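Local coordinates for protein UDP-glucose 4-epimerase (Brucella ovis, PDB 4WOK) that probably interconverts UDP-glucose and UDP-galactose by inverting the sugar at C4, using a bound NAD as redox cofactor, at residues V236-R241 with F312-S317; C128-V133 with A175-N180. The protein carries 2 engineered substitutions. One frame throughout, in Å; residues are numbered along the deposited sequence.

How the interactions relate
Interaction 2 borders the nicotinamide, whereas the Ser-317 side chain of interaction 1 is about 12 Å from the NAD; their centres are 16 Å apart. Interaction 2 is buried and joins a turn after strand 121-125 to the end of strand 172-177 of the large parallel sheet, mixing ring packing with two hydrogen bonds and bringing the Tyr-178 side chain and the Phe-179 carbonyl to the cofactor. Interaction 1 is partly buried and mainly polar: a carboxylate and a guanidinium at the start of helix 236-251 hold the loop between helices 304-310 and 319-326. The two meet where Leu-239 CD1 packs 3.6 Å from Tyr-178 CE2, linking that helix to the cofactor-facing tyrosine.

Interaction 1: residues V236-R241 with F312-S317; sequences VTDLAR and FHTVYS
OD2 of Asp-238, on the first turn of helix 236-251, is gripped by Ser-317 OG of loop 312-317 at 2.6 Å, through its anti lone pair, and by Tyr-316 N on the syn side at 2.9 Å. OD1 of the same buried carboxylate receives Val-315 N on the syn side in a nearly straight bond (N-H...O 172°). Arg-241 NH1 completes a salt bridge on the anti side, 2.8 Å from Asp-238 OD1, and both donors reach OD1 from the same face of the carboxylate plane. Four donors thus fix the rotation of the group and would be expected to stabilise its negative charge. The Arg-241 chain bends at chi3 (47°), turning NE out of line with the carbons before it. NH1 of Arg-241 also gives a hydrogen bond, close to the guanidinium plane, to His-313 O at 2.9 Å, and a water joins NH2, weakly, to His-313 N. Val-315 CG2 lies over one guanidinium face, 3.8 Å from Arg-241 NH1. The Phe-312 ring, its plane 25° from the guanidinium, brings CE1 to 3.4 Å from Asp-238 O, while Thr-237 CG2 packs 3.5 Å from Tyr-316 CE2. Ser-317 OG is also hydrogen-bonded to His-235 N, tying the loop to the end of strand 230-235. A helix-start carboxylate here gathers loop amides and docks the C-terminal region onto a helix of the Rossmann-type domain of the NAD-dependent epimerase/dehydratase family.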
# COMPACT_ATOMS: atom_id res chain seq x y z
N VAL A 236 1.46 2.06 -8.08
CA VAL A 236 0.17 1.62 -7.54
C VAL A 236 -0.57 0.66 -8.49
O VAL A 236 -1.33 -0.22 -8.04
CB VAL A 236 -0.71 2.84 -7.21
CG1 VAL A 236 -0.95 3.68 -8.47
CG2 VAL A 236 -2.02 2.42 -6.55
N THR A 237 -0.37 0.82 -9.79
CA THR A 237 -1.01 -0.10 -10.73
C THR A 237 -0.40 -1.49 -10.61
O THR A 237 -1.12 -2.50 -10.72
CB THR A 237 -0.88 0.40 -12.18
OG1 THR A 237 -1.50 1.69 -12.28
CG2 THR A 237 -1.59 -0.56 -13.14
N ASP A 238 0.91 -1.56 -10.38
CA ASP A 238 1.57 -2.83 -10.09
C ASP A 238 1.00 -3.43 -8.81
O ASP A 238 0.82 -4.65 -8.71
CB ASP A 238 3.08 -2.65 -9.98
CG ASP A 238 3.79 -2.66 -11.33
OD1 ASP A 238 3.35 -3.43 -12.22
OD2 ASP A 238 4.77 -1.91 -11.51
N LEU A 239 0.73 -2.60 -7.81
CA LEU A 239 0.12 -3.09 -6.57
C LEU A 239 -1.26 -3.66 -6.85
O LEU A 239 -1.61 -4.73 -6.35
CB LEU A 239 0.04 -1.99 -5.51
CG LEU A 239 1.39 -1.61 -4.89
CD1 LEU A 239 1.25 -0.36 -4.04
CD2 LEU A 239 1.98 -2.75 -4.08
N ALA A 240 -2.05 -2.94 -7.65
CA ALA A 240 -3.36 -3.44 -8.06
C ALA A 240 -3.22 -4.82 -8.71
O ALA A 240 -3.90 -5.77 -8.34
CB ALA A 240 -4.03 -2.46 -9.01
N ARG A 241 -2.31 -4.91 -9.68
CA ARG A 241 -2.07 -6.18 -10.37
C ARG A 241 -1.79 -7.33 -9.39
O ARG A 241 -2.38 -8.41 -9.50
CB ARG A 241 -0.91 -6.04 -11.36
CG ARG A 241 -1.19 -5.05 -12.50
CD ARG A 241 0.00 -4.96 -13.49
NE ARG A 241 0.48 -6.29 -13.86
CZ ARG A 241 1.68 -6.77 -13.55
NH1 ARG A 241 2.55 -6.02 -12.88
NH2 ARG A 241 2.02 -8.01 -13.91
N PHE A 312 4.42 -12.87 -10.39
CA PHE A 312 4.33 -11.40 -10.41
C PHE A 312 5.65 -10.67 -10.64
O PHE A 312 6.62 -10.88 -9.92
CB PHE A 312 3.73 -10.90 -9.09
CG PHE A 312 3.77 -9.40 -8.95
CD1 PHE A 312 2.89 -8.60 -9.65
CD2 PHE A 312 4.69 -8.79 -8.12
CE1 PHE A 312 2.93 -7.22 -9.53
CE2 PHE A 312 4.73 -7.41 -7.99
CZ PHE A 312 3.85 -6.63 -8.70
N HIS A 313 5.66 -9.81 -11.66
CA HIS A 313 6.76 -8.86 -11.89
C HIS A 313 6.16 -7.47 -12.05
O HIS A 313 5.09 -7.32 -12.64
CB HIS A 313 7.56 -9.22 -13.15
CG HIS A 313 7.94 -10.67 -13.22
ND1 HIS A 313 7.10 -11.63 -13.73
CD2 HIS A 313 9.07 -11.31 -12.83
CE1 HIS A 313 7.69 -12.81 -13.66
NE2 HIS A 313 8.88 -12.64 -13.11
N THR A 314 6.85 -6.45 -11.55
CA THR A 314 6.42 -5.08 -11.81
C THR A 314 6.63 -4.75 -13.28
O THR A 314 7.63 -5.16 -13.86
CB THR A 314 7.17 -4.04 -10.95
OG1 THR A 314 8.58 -4.26 -11.05
CG2 THR A 314 6.75 -4.15 -9.49
N VAL A 315 5.70 -4.02 -13.88
CA VAL A 315 5.90 -3.58 -15.26
C VAL A 315 5.70 -2.07 -15.39
O VAL A 315 5.91 -1.52 -16.46
CB VAL A 315 4.95 -4.30 -16.25
CG1 VAL A 315 5.16 -5.80 -16.18
CG2 VAL A 315 3.50 -3.95 -15.98
N TYR A 316 5.31 -1.41 -14.30
CA TYR A 316 5.09 0.04 -14.34
C TYR A 316 5.94 0.80 -13.32
O TYR A 316 5.75 1.99 -13.11
CB TYR A 316 3.61 0.38 -14.08
CG TYR A 316 2.61 -0.20 -15.06
CD1 TYR A 316 2.58 0.23 -16.38
CD2 TYR A 316 1.68 -1.14 -14.66
CE1 TYR A 316 1.66 -0.29 -17.28
CE2 TYR A 316 0.76 -1.67 -15.55
CZ TYR A 316 0.74 -1.23 -16.85
OH TYR A 316 -0.18 -1.75 -17.74
N SER A 317 6.88 0.11 -12.68
CA SER A 317 7.53 0.70 -11.52
C SER A 317 8.93 1.25 -11.80
O SER A 317 9.74 1.41 -10.88
CB SER A 317 7.58 -0.32 -10.39
OG SER A 317 6.28 -0.59 -9.90
O HOH W 1 3.36 -10.37 -13.69

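Interaction 2: residues C128-V133 with A175-N180. With NAD (nicotinamide-adenine-dinucleotide), chain B.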
# COMPACT_ATOMS: atom_id res chain seq x y z
N CYS A 128 6.19 -3.59 4.53
CA CYS A 128 7.55 -4.02 4.83
C CYS A 128 8.05 -3.35 6.11
O CYS A 128 9.15 -3.65 6.58
CB CYS A 128 8.48 -3.71 3.67
SG CYS A 128 8.30 -4.82 2.26
N ALA A 129 7.24 -2.46 6.68
CA ALA A 129 7.55 -1.90 7.99
C ALA A 129 7.55 -2.99 9.07
O ALA A 129 8.10 -2.79 10.16
CB ALA A 129 6.56 -0.80 8.35
N THR A 130 6.95 -4.14 8.78
CA THR A 130 6.94 -5.23 9.76
C THR A 130 8.35 -5.76 10.04
O THR A 130 8.60 -6.32 11.11
CB THR A 130 6.05 -6.40 9.29
OG1 THR A 130 6.50 -6.85 8.00
CG2 THR A 130 4.58 -5.99 9.20
N TYR A 131 9.27 -5.59 9.09
CA TYR A 131 10.63 -6.11 9.24
C TYR A 131 11.48 -5.31 10.23
O TYR A 131 12.37 -5.87 10.88
CB TYR A 131 11.35 -6.13 7.89
CG TYR A 131 10.76 -7.09 6.90
CD1 TYR A 131 10.71 -8.45 7.16
CD2 TYR A 131 10.25 -6.64 5.69
CE1 TYR A 131 10.16 -9.34 6.25
CE2 TYR A 131 9.70 -7.52 4.77
CZ TYR A 131 9.66 -8.87 5.05
OH TYR A 131 9.12 -9.75 4.15
N GLY A 132 11.23 -4.01 10.32
CA GLY A 132 12.09 -3.13 11.09
C GLY A 132 13.43 -3.00 10.39
O GLY A 132 13.49 -2.98 9.15
N VAL A 133 14.51 -2.91 11.16
CA VAL A 133 15.85 -2.86 10.58
C VAL A 133 16.33 -4.26 10.21
O VAL A 133 16.39 -5.14 11.07
CB VAL A 133 16.86 -2.20 11.55
N ALA A 175 -0.86 -12.36 2.34
CA ALA A 175 -0.45 -11.09 2.90
C ALA A 175 0.58 -10.50 1.95
O ALA A 175 1.51 -11.18 1.53
CB ALA A 175 0.14 -11.26 4.31
N LEU A 176 0.39 -9.23 1.58
CA LEU A 176 1.28 -8.59 0.62
C LEU A 176 2.02 -7.44 1.28
O LEU A 176 1.41 -6.49 1.76
CB LEU A 176 0.48 -8.10 -0.59
CG LEU A 176 -0.24 -9.18 -1.40
CD1 LEU A 176 -1.13 -8.54 -2.47
CD2 LEU A 176 0.74 -10.17 -2.05
N ARG A 177 3.35 -7.55 1.30
CA ARG A 177 4.21 -6.59 1.97
C ARG A 177 4.93 -5.70 0.96
O ARG A 177 5.52 -6.20 -0.01
CB ARG A 177 5.25 -7.31 2.85
CG ARG A 177 4.67 -8.30 3.86
CD ARG A 177 5.78 -9.05 4.59
NE ARG A 177 5.28 -10.04 5.54
CZ ARG A 177 5.91 -11.18 5.83
NH1 ARG A 177 7.06 -11.47 5.25
NH2 ARG A 177 5.39 -12.02 6.71
N TYR A 178 4.88 -4.39 1.16
CA TYR A 178 5.61 -3.47 0.30
C TYR A 178 5.92 -2.20 1.06
O TYR A 178 5.36 -1.98 2.15
CB TYR A 178 4.82 -3.17 -0.98
CG TYR A 178 3.37 -2.77 -0.73
CD1 TYR A 178 2.38 -3.74 -0.54
CD2 TYR A 178 2.99 -1.44 -0.72
CE1 TYR A 178 1.07 -3.39 -0.31
CE2 TYR A 178 1.68 -1.07 -0.51
CZ TYR A 178 0.72 -2.04 -0.30
OH TYR A 178 -0.58 -1.67 -0.08
N PHE A 179 6.80 -1.37 0.51
CA PHE A 179 7.23 -0.16 1.20
C PHE A 179 6.42 1.09 0.84
O PHE A 179 5.65 1.59 1.67
CB PHE A 179 8.72 0.11 0.92
CG PHE A 179 9.65 -0.63 1.85
CD1 PHE A 179 9.73 -0.28 3.19
CD2 PHE A 179 10.45 -1.66 1.37
CE1 PHE A 179 10.60 -0.95 4.05
CE2 PHE A 179 11.32 -2.33 2.22
CZ PHE A 179 11.39 -1.98 3.56
N ASN A 180 6.61 1.60 -0.37
CA ASN A 180 5.99 2.86 -0.76
C ASN A 180 5.21 2.78 -2.05
O ASN A 180 5.79 2.61 -3.13
CB ASN A 180 7.05 3.96 -0.93
CG ASN A 180 7.79 4.26 0.36
OD1 ASN A 180 7.22 4.76 1.32
ND2 ASN A 180 9.09 3.97 0.37
PA NAD B . -5.69 5.43 1.85
O1A NAD B . -5.92 6.06 3.21
O2A NAD B . -5.81 6.17 0.55
O5B NAD B . -6.91 4.21 1.74
C5B NAD B . -7.34 3.79 3.02
C4B NAD B . -8.86 3.51 2.84
O4B NAD B . -9.37 2.81 3.98
C3B NAD B . -9.48 4.91 2.81
O3B NAD B . -10.38 4.94 1.73
C2B NAD B . -10.21 4.99 4.17
O2B NAD B . -11.34 5.76 4.09
C1B NAD B . -10.57 3.48 4.40
N9A NAD B . -10.67 3.14 5.84
C8A NAD B . -9.76 3.41 6.88
N7A NAD B . -10.17 2.92 8.06
C5A NAD B . -11.40 2.32 7.77
C6A NAD B . -12.33 1.64 8.58
N6A NAD B . -12.10 1.49 9.93
N1A NAD B . -13.46 1.13 8.03
C2A NAD B . -13.66 1.32 6.69
N3A NAD B . -12.86 1.95 5.78
C4A NAD B . -11.72 2.44 6.38
O3 NAD B . -4.32 4.66 2.17
PN NAD B . -3.65 3.81 0.97
O1N NAD B . -4.49 3.46 -0.23
O2N NAD B . -2.25 4.29 0.94
O5D NAD B . -3.19 2.28 1.63
C5D NAD B . -4.24 1.55 2.04
C4D NAD B . -3.66 0.20 2.47
O4D NAD B . -2.30 0.06 1.89
C3D NAD B . -3.46 0.20 4.00
O3D NAD B . -3.63 -1.12 4.40
C2D NAD B . -1.98 0.61 4.11
O2D NAD B . -1.34 0.15 5.24
C1D NAD B . -1.45 -0.25 2.94
N1N NAD B . -0.02 0.23 2.60
C2N NAD B . 0.10 1.45 1.94
C3N NAD B . 1.40 1.92 1.61
C7N NAD B . 1.55 3.24 0.90
O7N NAD B . 2.66 3.65 0.58
N7N NAD B . 0.41 3.96 0.63
C4N NAD B . 2.51 1.15 1.97
C5N NAD B . 2.36 -0.07 2.64
C6N NAD B . 1.07 -0.52 2.95
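Cys-128 stands over the face of the Phe-179 ring, its CB above the ring centre in a CH-pi contact, 3.3 Å from the centroid and 8° off the normal. The sulfur follows as a sulfur-aromatic contact, with Cys-128 SG 4.2 Å from the Phe-179 centroid, and at the same time lies in plane at the edge of the Tyr-131 ring. Tyr-131 and Arg-177 cross at about a right angle, ring and guanidinium planes 86° apart. Extended from CG to NE, the Arg-177 side chain passes with CD 3.4 Å from Tyr-131 OH, and its NH1 donates to that hydroxyl at 2.9 Å. Both partners are held further: Tyr-131 OH is hydrogen-bonded to Asn-260 OD1 as well, and Arg-177 NH2 forms a salt bridge with Glu-159 OE1. The backbones are joined where Cys-128 N donates to Tyr-178 O at 3.0 Å, from above the carbonyl plane. Tyr-178 sets its CB away from 128-133. Its CE2 comes obliquely to 3.4 Å from C5N of the nicotinamide, and its OH, hydrogen-bonded to Ser-125 OG, approaches O4D of the ribose. Phe-179 O lies 3.2 Å from NAD C4N, the carbon that carries hydride in nicotinamide chemistry. The Tyr-Phe-Asn run leaving strand 172-177 thus lines the nicotinamide pocket at the C-terminal ends of the parallel strands of a Rossmann-type sheet.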